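Side-chain contacts in tryptophan decarboxylase 1 (Oryza sativa subsp. japonica, PDB 6KHO), which uses pyridoxal 5'-phosphate to decarboxylate L-tryptophan to tryptamine and 5-hydroxy-L-tryptophan to serotonin in rice, as a homodimer: residues V38-D43 / K82-S87; H203-Y208 / A224-A229. All coordinates share one frame; numbering follows the deposited sequence.

Contact 1: V38-D43 / K82-S87; sequences VDFISD and KELRSS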
loop_
_atom_site.group_PDB
_atom_site.type_symbol
_atom_site.label_atom_id
_atom_site.label_comp_id
_atom_site.label_asym_id
_atom_site.label_seq_id
_atom_site.Cartn_x
_atom_site.Cartn_y
_atom_site.Cartn_z
ATOM N N VAL A 38 0.512 18.354 15.951
ATOM C CA VAL A 38 -0.877 18.812 15.953
ATOM C C VAL A 38 -0.940 20.327 15.802
ATOM O O VAL A 38 -1.803 20.860 15.091
ATOM C CB VAL A 38 -1.606 18.341 17.224
ATOM C CG1 VAL A 38 -2.955 19.034 17.365
ATOM C CG2 VAL A 38 -1.788 16.817 17.202
ATOM N N ASP A 39 -0.027 21.040 16.466
ATOM C CA ASP A 39 0.044 22.491 16.314
ATOM C C ASP A 39 0.321 22.878 14.868
ATOM O O ASP A 39 -0.313 23.793 14.328
ATOM C CB ASP A 39 1.124 23.059 17.228
ATOM C CG ASP A 39 0.705 23.073 18.687
ATOM O OD1 ASP A 39 -0.508 22.970 18.961
ATOM O OD2 ASP A 39 1.592 23.188 19.556
ATOM N N PHE A 40 1.298 22.213 14.235
ATOM C CA PHE A 40 1.534 22.442 12.811
ATOM C C PHE A 40 0.256 22.250 12.007
ATOM O O PHE A 40 -0.054 23.059 11.124
ATOM C CB PHE A 40 2.620 21.511 12.262
ATOM C CG PHE A 40 2.714 21.535 10.749
ATOM C CD1 PHE A 40 3.419 22.545 10.104
ATOM C CD2 PHE A 40 2.047 20.587 9.971
ATOM C CE1 PHE A 40 3.486 22.590 8.713
ATOM C CE2 PHE A 40 2.103 20.635 8.585
ATOM C CZ PHE A 40 2.822 21.639 7.957
ATOM N N ILE A 41 -0.488 21.167 12.282
ATOM C CA ILE A 41 -1.683 20.874 11.486
ATOM C C ILE A 41 -2.732 21.965 11.676
ATOM O O ILE A 41 -3.358 22.417 10.710
ATOM C CB ILE A 41 -2.246 19.479 11.837
ATOM C CG1 ILE A 41 -1.331 18.363 11.326
ATOM C CG2 ILE A 41 -3.626 19.298 11.245
ATOM C CD1 ILE A 41 -1.585 17.028 12.013
ATOM N N SER A 42 -2.948 22.403 12.921
ATOM C CA SER A 42 -3.886 23.498 13.164
ATOM C C SER A 42 -3.480 24.748 12.391
ATOM O O SER A 42 -4.318 25.390 11.752
ATOM C CB SER A 42 -3.966 23.816 14.660
ATOM O OG SER A 42 -4.313 22.664 15.398
ATOM N N ASP A 43 -2.193 25.110 12.454
ATOM C CA ASP A 43 -1.704 26.278 11.726
ATOM C C ASP A 43 -1.849 26.087 10.225
ATOM O O ASP A 43 -2.161 27.033 9.491
ATOM C CB ASP A 43 -0.239 26.531 12.056
ATOM C CG ASP A 43 -0.029 26.939 13.488
ATOM O OD1 ASP A 43 -1.033 27.290 14.152
ATOM O OD2 ASP A 43 1.140 26.898 13.946
ATOM N N LYS A 82 10.917 22.788 11.924
ATOM C CA LYS A 82 11.256 24.035 11.240
ATOM C C LYS A 82 11.605 23.781 9.775
ATOM O O LYS A 82 11.183 24.537 8.893
ATOM C CB LYS A 82 12.404 24.759 11.951
ATOM C CG LYS A 82 12.757 26.097 11.291
ATOM C CD LYS A 82 13.902 26.795 12.009
ATOM C CE LYS A 82 14.068 28.247 11.553
ATOM N NZ LYS A 82 14.747 29.045 12.627
ATOM N N GLU A 83 12.363 22.718 9.495
ATOM C CA GLU A 83 12.662 22.374 8.101
ATOM C C GLU A 83 11.412 21.953 7.344
ATOM O O GLU A 83 11.280 22.257 6.154
ATOM C CB GLU A 83 13.744 21.292 8.047
ATOM C CG GLU A 83 15.042 21.767 8.745
ATOM C CD GLU A 83 16.230 20.837 8.547
ATOM O OE1 GLU A 83 16.032 19.667 8.164
ATOM O OE2 GLU A 83 17.374 21.278 8.784
ATOM N N LEU A 84 10.474 21.276 8.011
ATOM C CA LEU A 84 9.171 21.033 7.402
ATOM C C LEU A 84 8.526 22.340 6.948
ATOM O O LEU A 84 8.053 22.456 5.809
ATOM C CB LEU A 84 8.261 20.308 8.396
ATOM C CG LEU A 84 6.834 20.088 7.917
ATOM C CD1 LEU A 84 6.810 19.040 6.807
ATOM C CD2 LEU A 84 5.945 19.679 9.083
ATOM N N ARG A 85 8.493 23.338 7.830
ATOM C CA ARG A 85 7.808 24.583 7.500
ATOM C C ARG A 85 8.582 25.409 6.479
ATOM O O ARG A 85 7.965 26.099 5.658
ATOM C CB ARG A 85 7.561 25.412 8.762
ATOM C CG ARG A 85 6.740 24.692 9.825
ATOM C CD ARG A 85 6.761 25.413 11.162
ATOM N NE ARG A 85 5.421 25.874 11.518
ATOM C CZ ARG A 85 4.663 25.344 12.478
ATOM N NH1 ARG A 85 5.112 24.322 13.208
ATOM N NH2 ARG A 85 3.451 25.847 12.709
ATOM N N SER A 86 9.916 25.356 6.518
ATOM C CA SER A 86 10.755 26.224 5.691
ATOM C C SER A 86 11.022 25.666 4.300
ATOM O O SER A 86 11.076 26.433 3.333
ATOM C CB SER A 86 12.106 26.475 6.369
ATOM O OG SER A 86 11.946 27.229 7.547
ATOM N N SER A 87 11.220 24.352 4.179
ATOM C CA SER A 87 11.666 23.760 2.926
ATOM C C SER A 87 10.656 22.822 2.284
ATOM O O SER A 87 10.644 22.702 1.056
ATOM C CB SER A 87 12.975 22.997 3.144
ATOM O OG SER A 87 14.005 23.880 3.556
#
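Phe40 meets Leu84 and Arg85, and Asp43 pairs with Arg85, in a helix-to-helix contact between the N-terminal helix 27-47 and helix 77-88. The short segments run nearly side by side, 24° between their directions, but their axes come no closer than 12.0 Å, so long side chains must span the gap. Phe40 and Arg85 share this about equally; in Phe40, CG lies anti to the backbone N (chi1 169°), which carries the ring out from its own helix. Leu84 CD2 sits almost squarely over one face, 3.7 Å from the centroid of the Phe40 ring and 6° off its normal, a well-centred CH-pi contact. Arg85 comes to the ring edge instead. Phe40 CD1 stands 3.9 Å above the guanidinium plane of Arg85, the two flat groups being nearly perpendicular, while the aliphatic Arg85 CG passes 4.0 Å from Phe40 CE1. The Arg85 chain, bent at chi3, ends at a salt bridge: Arg85 NH2 to Asp43 OD2, 2.8 Å, with the carboxylate at the guanidinium's edge. Since Asp43 and Arg85 are exposed whereas Phe40 and Leu84 are buried, the charged pair borders the apolar one on its exposed side. With an alanine in place of Phe40, Leu84 CD2 would probably lose the ring face it lies against, and the Arg85 guanidinium would probably be freer to turn. Around this pair, Phe40 also touches Val89, just after helix 77-88, and Ile118 of the second subunit's helix 110-122, while Asp39 forms a salt bridge with Arg31 of the second subunit's helix 27-47, so the helices pack across the dimer interface as well.

Contact 2: H203-Y208 / A224-A229; sequences HRLAVY and AGFDPA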
loop_
_atom_site.group_PDB
_atom_site.type_symbol
_atom_site.label_atom_id
_atom_site.label_comp_id
_atom_site.label_asym_id
_atom_site.label_seq_id
_atom_site.Cartn_x
_atom_site.Cartn_y
_atom_site.Cartn_z
ATOM N N HIS A 203 -1.551 -15.786 -24.271
ATOM C CA HIS A 203 -1.645 -14.853 -25.392
ATOM C C HIS A 203 -2.985 -14.929 -26.122
ATOM O O HIS A 203 -3.215 -14.144 -27.046
ATOM C CB HIS A 203 -0.499 -15.094 -26.375
ATOM C CG HIS A 203 -0.711 -16.281 -27.259
ATOM N ND1 HIS A 203 -0.631 -17.577 -26.793
ATOM C CD2 HIS A 203 -1.012 -16.371 -28.574
ATOM C CE1 HIS A 203 -0.876 -18.415 -27.784
ATOM N NE2 HIS A 203 -1.111 -17.709 -28.877
ATOM N N ARG A 204 -3.882 -15.827 -25.724
ATOM C CA ARG A 204 -5.204 -15.891 -26.320
ATOM C C ARG A 204 -6.291 -15.227 -25.481
ATOM O O ARG A 204 -7.430 -15.133 -25.947
ATOM C CB ARG A 204 -5.587 -17.350 -26.592
ATOM C CG ARG A 204 -4.784 -17.988 -27.724
ATOM C CD ARG A 204 -5.450 -19.262 -28.247
ATOM N NE ARG A 204 -5.849 -20.172 -27.171
ATOM C CZ ARG A 204 -7.111 -20.462 -26.848
ATOM N NH1 ARG A 204 -8.122 -19.919 -27.520
ATOM N NH2 ARG A 204 -7.372 -21.306 -25.852
ATOM N N LEU A 205 -5.979 -14.760 -24.267
ATOM C CA LEU A 205 -6.969 -14.094 -23.429
ATOM C C LEU A 205 -7.134 -12.636 -23.842
ATOM O O LEU A 205 -6.159 -11.945 -24.142
ATOM C CB LEU A 205 -6.565 -14.163 -21.946
ATOM C CG LEU A 205 -6.237 -15.539 -21.348
ATOM C CD1 LEU A 205 -6.161 -15.461 -19.815
ATOM C CD2 LEU A 205 -7.268 -16.590 -21.762
ATOM N N ALA A 206 -8.370 -12.158 -23.821
ATOM C CA ALA A 206 -8.653 -10.773 -24.160
ATOM C C ALA A 206 -9.410 -10.094 -23.028
ATOM O O ALA A 206 -10.197 -10.732 -22.322
ATOM C CB ALA A 206 -9.472 -10.668 -25.454
ATOM N N VAL A 207 -9.178 -8.781 -22.878
ATOM C CA VAL A 207 -9.832 -7.963 -21.864
ATOM C C VAL A 207 -10.328 -6.672 -22.508
ATOM O O VAL A 207 -9.818 -6.231 -23.543
ATOM C CB VAL A 207 -8.905 -7.648 -20.661
ATOM C CG1 VAL A 207 -8.352 -8.926 -20.070
ATOM C CG2 VAL A 207 -7.766 -6.727 -21.070
ATOM N N TYR A 208 -11.336 -6.065 -21.870
ATOM C CA TYR A 208 -12.136 -4.998 -22.467
ATOM C C TYR A 208 -12.418 -3.880 -21.473
ATOM O O TYR A 208 -12.786 -4.131 -20.321
ATOM C CB TYR A 208 -13.483 -5.533 -22.985
ATOM C CG TYR A 208 -13.310 -6.750 -23.850
ATOM C CD1 TYR A 208 -13.138 -8.006 -23.279
ATOM C CD2 TYR A 208 -13.292 -6.648 -25.243
ATOM C CE1 TYR A 208 -12.944 -9.123 -24.053
ATOM C CE2 TYR A 208 -13.103 -7.775 -26.036
ATOM C CZ TYR A 208 -12.931 -9.008 -25.427
ATOM O OH TYR A 208 -12.745 -10.144 -26.174
ATOM N N ALA A 224 -0.406 -8.210 -15.017
ATOM C CA ALA A 224 -0.890 -9.582 -14.906
ATOM C C ALA A 224 -0.526 -10.447 -16.111
ATOM O O ALA A 224 -0.819 -11.650 -16.100
ATOM C CB ALA A 224 -2.408 -9.581 -14.709
ATOM N N GLY A 225 0.102 -9.883 -17.139
ATOM C CA GLY A 225 0.623 -10.676 -18.238
ATOM C C GLY A 225 -0.271 -10.806 -19.451
ATOM O O GLY A 225 0.008 -11.654 -20.311
ATOM N N PHE A 226 -1.330 -10.009 -19.555
ATOM C CA PHE A 226 -2.153 -10.042 -20.753
ATOM C C PHE A 226 -1.386 -9.435 -21.923
ATOM O O PHE A 226 -0.621 -8.482 -21.753
ATOM C CB PHE A 226 -3.450 -9.272 -20.542
ATOM C CG PHE A 226 -4.436 -9.972 -19.644
ATOM C CD1 PHE A 226 -4.417 -9.758 -18.274
ATOM C CD2 PHE A 226 -5.359 -10.856 -20.171
ATOM C CE1 PHE A 226 -5.323 -10.393 -17.443
ATOM C CE2 PHE A 226 -6.263 -11.505 -19.350
ATOM C CZ PHE A 226 -6.253 -11.271 -17.985
ATOM N N ASP A 227 -1.610 -9.978 -23.114
ATOM C CA ASP A 227 -0.928 -9.466 -24.297
ATOM C C ASP A 227 -1.453 -8.079 -24.649
ATOM O O ASP A 227 -2.671 -7.892 -24.745
ATOM C CB ASP A 227 -1.123 -10.407 -25.479
ATOM C CG ASP A 227 -0.094 -10.181 -26.562
ATOM O OD1 ASP A 227 -0.148 -9.124 -27.235
ATOM O OD2 ASP A 227 0.787 -11.046 -26.705
ATOM N N PRO A 228 -0.580 -7.088 -24.856
ATOM C CA PRO A 228 -1.070 -5.743 -25.220
ATOM C C PRO A 228 -1.923 -5.715 -26.479
ATOM O O PRO A 228 -2.800 -4.850 -26.597
ATOM C CB PRO A 228 0.226 -4.935 -25.399
ATOM C CG PRO A 228 1.234 -5.651 -24.543
ATOM C CD PRO A 228 0.880 -7.116 -24.664
ATOM N N ALA A 229 -1.705 -6.639 -27.417
ATOM C CA ALA A 229 -2.545 -6.711 -28.610
ATOM C C ALA A 229 -3.974 -7.142 -28.299
ATOM O O ALA A 229 -4.863 -6.938 -29.127
ATOM C CB ALA A 229 -1.934 -7.672 -29.625
HETATM O O HOH W 1 -3.443 -11.949 -23.500
#
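Phe226 packs its ring against Val207 and Leu205 where the loop after helix 215-223 passes beside strand 205-210, within a beta-alpha-beta crossover to the neighbouring parallel strand 231-234. Its CB starts the side chain with CG anti to the carbonyl carbon (chi1 -73°), directing the ring to the strand. CG of Phe226 is 4.1 Å from Val207 CG1, a loose start. Further out, CD2 of Phe226 touches both Val207 CG1 and Leu205 CB, at 3.6 and 3.9 Å. The tightest approach follows at Phe226 CE2, 3.4 Å from Val207 CG1, and that same CE2 meets Leu205 CB at 3.7 Å. At the tip, Phe226 CZ is still 3.8 Å from Val207 CG1. The methyl thus stands over the ring face but displaced toward its rim, a CH-pi contact 23° off the normal. Next along the chain from Phe226, a water joins the main chains, donating to Leu205 O and accepting from Asp227 N at 2.7 Å. Asp227 OD1 closes an Asx turn onto Ala229 N, and its OD2 accepts from Val199 N of the second subunit. With no direct hydrogen bond between the segments, the chemistry implies cohesion by buried apolar surface, supplemented by a single water bridge.

How the contacts relate
Contacts 1 and 2 do not touch: their centres are 48 Å apart, their nearest atoms about 36 Å apart, and they lie on opposite sides of the chain's centre, their own centres 27 and 24 Å from it. They also follow one another along the sequence, 82-87 ending well before 203-208 begins. What they have in common is the dimer, since residues of both segment pairs touch the second subunit. Neither belongs to the annotated cofactor or serotonin sites. The crossover of contact 2 carries His214, a cofactor-pocket and serotonin-binding residue, between strand 205-210 and helix 215-223; contact 1 precedes Phe104, another such residue, in the chain.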